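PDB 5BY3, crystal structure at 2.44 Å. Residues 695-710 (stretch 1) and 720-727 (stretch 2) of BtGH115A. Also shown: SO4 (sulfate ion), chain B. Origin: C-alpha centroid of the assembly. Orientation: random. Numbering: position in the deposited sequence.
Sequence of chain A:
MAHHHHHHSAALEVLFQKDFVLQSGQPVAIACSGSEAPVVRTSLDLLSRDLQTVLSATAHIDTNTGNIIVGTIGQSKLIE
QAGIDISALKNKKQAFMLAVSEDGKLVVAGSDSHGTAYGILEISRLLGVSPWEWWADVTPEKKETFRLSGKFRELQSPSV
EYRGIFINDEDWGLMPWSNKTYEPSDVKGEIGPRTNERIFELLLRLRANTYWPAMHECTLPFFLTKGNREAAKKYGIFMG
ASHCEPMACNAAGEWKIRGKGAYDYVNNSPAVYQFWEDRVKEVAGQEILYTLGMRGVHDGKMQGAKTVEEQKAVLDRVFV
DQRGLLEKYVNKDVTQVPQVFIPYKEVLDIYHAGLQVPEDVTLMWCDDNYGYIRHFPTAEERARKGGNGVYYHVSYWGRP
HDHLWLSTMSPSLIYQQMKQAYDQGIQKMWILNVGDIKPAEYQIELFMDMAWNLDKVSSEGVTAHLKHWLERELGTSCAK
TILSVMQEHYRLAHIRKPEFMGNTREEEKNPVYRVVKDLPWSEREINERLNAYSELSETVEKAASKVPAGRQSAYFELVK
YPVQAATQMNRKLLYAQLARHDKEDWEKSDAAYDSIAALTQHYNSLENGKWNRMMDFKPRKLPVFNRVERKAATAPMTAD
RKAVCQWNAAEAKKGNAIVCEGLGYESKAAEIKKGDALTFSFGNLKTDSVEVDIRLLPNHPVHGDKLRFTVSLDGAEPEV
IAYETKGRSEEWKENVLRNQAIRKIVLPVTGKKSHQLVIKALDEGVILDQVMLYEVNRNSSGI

Stretch 1 (695-710) RLLPNHPVHGDKLRFT
Stretch 2 720-727: VIAYETKG

Strand 720-722 runs antiparallel to strand 708-710, their N-to-C directions 155° apart and their axes approaching to 4.6 Å, both with extended backbones (phi -95° to -140°, psi 120° to 171°). Val720 faces Thr710 as a non-hydrogen-bonded pair, CA to CA 4.5 Å; its t rotamer leaves CG2 4.1 Å from Thr710 CG2.

Ile721 pairs with Phe709, CA to CA 5.3 Å, and here the backbones lock: Ile721 N donates to Phe709 O at 2.8 Å, and Phe709 N to Ile721 O at 2.9 Å, both nearly straight. Side chains of this pair share one sheet face. With Phe709 at chi1 60° and chi2 -90°, its ring turns back over its partner, so that Ile721, in the m, t rotamer, sets its CB 4.1 Å from the Phe709 ring centroid, over the face.

Ala722 pairs with Arg708 as a non-hydrogen-bonded pair, CA to CA 4.1 Å, both on the face of Val720 and Thr710; Arg708 CB stands 4.1 Å from Ala722 CB. Pair type and face thus alternate together.

Tyr723 leaves the strand (phi/psi -146/9), yet its N still donates to Leu707 O at 3.0 Å. The CA-to-CB bond of Leu707 (phi/psi 40/87) points toward stretch 2. The Tyr723 ring (chi1 67°, chi2 -83°) anchors this exit, filled on both faces by aliphatic carbons: Leu696 CD1 lies 4.1 Å from its centroid over one face, Leu707 CB 4.2 Å over the opposite face. Phe709 meets it obliquely, planes at 48°. A water links Tyr723 OH (2.9 Å from the water O) to Leu697 O (2.6 Å from it).

Beyond the ring, polar ends take over. Glu724 (p, m) forms a salt bridge, OE2 to Lys706 NZ 3.2 Å, its hydrogen bond weak; Pro701 CG packs 3.8 Å from Glu724 CB. Thr725 (p) places OG1 3.9 Å from His700 CE1, at the ring edge. Lys706 and Lys726 follow one rule: a long chain that starts away can return to bond, Lys726 (m, m, t) by NZ donating to Asp705 O at 3.0 Å.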

# COMPACT_ATOMS: atom_id res chain seq x y z
N ARG A 695 11.82 -12.55 19.46
CA ARG A 695 10.77 -11.88 18.74
C ARG A 695 11.34 -11.55 17.36
O ARG A 695 12.44 -10.98 17.23
CB ARG A 695 10.38 -10.59 19.44
CG ARG A 695 9.54 -10.57 20.73
CD ARG A 695 8.76 -11.81 21.11
NE ARG A 695 8.29 -11.75 22.51
CZ ARG A 695 7.35 -10.93 23.00
NH1 ARG A 695 6.75 -10.01 22.24
NH2 ARG A 695 7.00 -11.01 24.29
N LEU A 696 10.59 -11.92 16.32
CA LEU A 696 11.04 -11.77 14.95
C LEU A 696 9.93 -11.16 14.12
O LEU A 696 8.76 -11.17 14.51
CB LEU A 696 11.46 -13.10 14.33
CG LEU A 696 12.44 -14.00 15.10
CD1 LEU A 696 11.68 -15.19 15.68
CD2 LEU A 696 13.53 -14.44 14.13
N LEU A 697 10.30 -10.61 12.97
CA LEU A 697 9.32 -10.11 12.03
C LEU A 697 8.56 -11.35 11.55
O LEU A 697 9.22 -12.32 11.14
CB LEU A 697 9.99 -9.40 10.85
CG LEU A 697 9.08 -8.58 9.92
CD1 LEU A 697 8.50 -7.39 10.66
CD2 LEU A 697 9.81 -8.17 8.64
N PRO A 698 7.20 -11.33 11.64
CA PRO A 698 6.44 -12.49 11.17
C PRO A 698 6.34 -12.55 9.63
O PRO A 698 5.27 -12.83 9.07
CB PRO A 698 5.07 -12.27 11.80
CG PRO A 698 4.91 -10.77 11.79
CD PRO A 698 6.31 -10.19 11.94
N ASN A 699 7.45 -12.34 8.92
CA ASN A 699 7.39 -12.44 7.47
C ASN A 699 7.37 -13.93 7.02
O ASN A 699 7.42 -14.86 7.87
CB ASN A 699 8.49 -11.61 6.82
CG ASN A 699 9.85 -12.19 7.05
OD1 ASN A 699 10.29 -13.05 6.31
ND2 ASN A 699 10.53 -11.75 8.09
N HIS A 700 7.27 -14.15 5.70
CA HIS A 700 7.12 -15.48 5.12
C HIS A 700 8.42 -15.88 4.39
O HIS A 700 9.16 -14.99 3.91
CB HIS A 700 5.93 -15.50 4.14
CG HIS A 700 4.59 -15.22 4.78
ND1 HIS A 700 3.95 -16.13 5.59
CD2 HIS A 700 3.76 -14.15 4.69
CE1 HIS A 700 2.80 -15.63 5.99
NE2 HIS A 700 2.67 -14.42 5.47
N PRO A 701 8.70 -17.20 4.25
CA PRO A 701 9.97 -17.68 3.61
C PRO A 701 10.29 -17.02 2.27
O PRO A 701 9.37 -16.76 1.47
CB PRO A 701 9.73 -19.19 3.41
CG PRO A 701 8.70 -19.55 4.44
CD PRO A 701 7.80 -18.34 4.58
N VAL A 702 11.55 -16.70 2.02
CA VAL A 702 11.91 -16.04 0.75
C VAL A 702 12.21 -17.07 -0.33
O VAL A 702 11.95 -16.83 -1.51
CB VAL A 702 13.09 -15.07 0.90
CG1 VAL A 702 13.30 -14.29 -0.40
CG2 VAL A 702 12.87 -14.13 2.09
N HIS A 703 12.79 -18.19 0.08
CA HIS A 703 12.98 -19.35 -0.79
C HIS A 703 12.84 -20.61 0.02
O HIS A 703 13.45 -20.78 1.10
CB HIS A 703 14.34 -19.34 -1.48
CG HIS A 703 14.51 -18.21 -2.44
ND1 HIS A 703 15.50 -17.26 -2.30
CD2 HIS A 703 13.80 -17.87 -3.54
CE1 HIS A 703 15.41 -16.39 -3.29
NE2 HIS A 703 14.38 -16.73 -4.05
N GLY A 704 12.04 -21.50 -0.54
CA GLY A 704 11.68 -22.69 0.15
C GLY A 704 10.48 -22.34 0.96
O GLY A 704 9.76 -21.38 0.64
N ASP A 705 10.29 -23.11 2.01
CA ASP A 705 9.09 -23.12 2.82
C ASP A 705 9.54 -23.02 4.28
O ASP A 705 8.78 -23.31 5.19
CB ASP A 705 8.32 -24.43 2.56
CG ASP A 705 8.27 -24.80 1.05
OD1 ASP A 705 7.80 -23.97 0.23
OD2 ASP A 705 8.71 -25.94 0.70
N LYS A 706 10.77 -22.59 4.52
CA LYS A 706 11.29 -22.82 5.85
C LYS A 706 11.40 -21.77 6.95
O LYS A 706 10.82 -22.00 7.99
CB LYS A 706 12.43 -23.84 5.85
CG LYS A 706 11.90 -25.28 5.87
CD LYS A 706 11.62 -25.76 7.30
CE LYS A 706 10.16 -25.71 7.71
NZ LYS A 706 9.93 -26.28 9.07
N LEU A 707 12.12 -20.66 6.79
CA LEU A 707 12.42 -19.75 7.98
C LEU A 707 12.77 -20.34 9.36
O LEU A 707 11.88 -20.49 10.24
CB LEU A 707 11.34 -18.69 8.23
CG LEU A 707 11.15 -17.53 7.25
CD1 LEU A 707 9.96 -16.68 7.72
CD2 LEU A 707 12.43 -16.71 7.07
N ARG A 708 14.05 -20.63 9.59
CA ARG A 708 14.47 -21.07 10.92
C ARG A 708 15.81 -20.52 11.45
O ARG A 708 16.60 -19.93 10.72
CB ARG A 708 14.39 -22.60 11.03
CG ARG A 708 15.29 -23.37 10.11
CD ARG A 708 14.55 -24.52 9.47
NE ARG A 708 14.98 -24.53 8.08
CZ ARG A 708 15.83 -25.38 7.53
NH1 ARG A 708 16.36 -26.38 8.24
NH2 ARG A 708 16.13 -25.23 6.24
N PHE A 709 16.02 -20.68 12.75
CA PHE A 709 17.24 -20.24 13.42
C PHE A 709 17.73 -21.29 14.40
O PHE A 709 17.06 -22.28 14.62
CB PHE A 709 17.06 -18.85 14.10
CG PHE A 709 15.98 -18.79 15.15
CD1 PHE A 709 14.66 -18.46 14.81
CD2 PHE A 709 16.28 -19.03 16.50
CE1 PHE A 709 13.67 -18.39 15.79
CE2 PHE A 709 15.29 -18.95 17.49
CZ PHE A 709 13.98 -18.62 17.13
N THR A 710 18.93 -21.11 14.94
CA THR A 710 19.43 -21.99 15.99
C THR A 710 19.77 -21.12 17.16
O THR A 710 20.29 -20.02 16.99
CB THR A 710 20.66 -22.82 15.57
OG1 THR A 710 21.84 -22.01 15.61
CG2 THR A 710 20.48 -23.47 14.19
N VAL A 720 17.41 -26.15 17.00
CA VAL A 720 16.86 -25.71 15.71
C VAL A 720 15.37 -25.32 15.82
O VAL A 720 14.54 -26.15 16.18
CB VAL A 720 17.02 -26.81 14.64
CG1 VAL A 720 16.31 -26.44 13.35
CG2 VAL A 720 18.48 -27.05 14.35
N ILE A 721 15.05 -24.06 15.50
CA ILE A 721 13.72 -23.49 15.74
C ILE A 721 13.15 -22.79 14.50
O ILE A 721 13.74 -21.84 14.01
CB ILE A 721 13.72 -22.51 16.92
CG1 ILE A 721 14.15 -23.22 18.22
CG2 ILE A 721 12.33 -21.91 17.08
CD1 ILE A 721 14.18 -22.32 19.45
N ALA A 722 11.99 -23.28 14.03
CA ALA A 722 11.26 -22.80 12.86
C ALA A 722 10.12 -21.85 13.28
O ALA A 722 9.51 -22.04 14.34
CB ALA A 722 10.69 -23.99 12.13
N TYR A 723 9.80 -20.87 12.43
CA TYR A 723 8.74 -19.90 12.78
C TYR A 723 7.95 -19.42 11.59
O TYR A 723 7.14 -18.50 11.73
CB TYR A 723 9.28 -18.69 13.60
CG TYR A 723 10.21 -17.79 12.82
CD1 TYR A 723 11.57 -18.09 12.70
CD2 TYR A 723 9.73 -16.63 12.18
CE1 TYR A 723 12.42 -17.28 11.96
CE2 TYR A 723 10.57 -15.82 11.43
CZ TYR A 723 11.91 -16.14 11.33
OH TYR A 723 12.74 -15.33 10.61
N GLU A 724 8.16 -20.04 10.43
CA GLU A 724 7.27 -19.81 9.28
C GLU A 724 5.91 -20.35 9.73
O GLU A 724 5.85 -21.19 10.62
CB GLU A 724 7.80 -20.48 7.99
CG GLU A 724 7.46 -21.96 7.75
CD GLU A 724 8.06 -22.96 8.75
OE1 GLU A 724 9.00 -22.63 9.50
OE2 GLU A 724 7.60 -24.13 8.79
N THR A 725 4.84 -19.79 9.16
CA THR A 725 3.49 -20.30 9.34
C THR A 725 2.98 -20.74 7.96
O THR A 725 3.55 -20.35 6.89
CB THR A 725 2.52 -19.22 9.88
OG1 THR A 725 2.51 -18.11 8.99
CG2 THR A 725 2.90 -18.73 11.22
N LYS A 726 1.86 -21.49 7.98
CA LYS A 726 1.22 -22.05 6.79
C LYS A 726 -0.23 -21.63 6.79
O LYS A 726 -0.90 -21.72 7.82
CB LYS A 726 1.28 -23.60 6.76
CG LYS A 726 2.68 -24.25 6.75
CD LYS A 726 3.46 -23.96 5.46
CE LYS A 726 4.89 -24.47 5.55
NZ LYS A 726 5.82 -23.53 4.86
N GLY A 727 -0.72 -21.18 5.64
CA GLY A 727 -2.07 -20.69 5.53
C GLY A 727 -2.44 -19.66 6.60
O GLY A 727 -1.59 -18.88 7.10
S SO4 B . 3.67 -8.84 25.08
O1 SO4 B . 4.70 -9.82 24.67
O2 SO4 B . 2.76 -9.42 26.11
O3 SO4 B . 4.32 -7.62 25.61
O4 SO4 B . 2.84 -8.51 23.90
O HOH W 1 11.64 -12.73 10.21
O HOH W 2 3.50 -15.56 10.00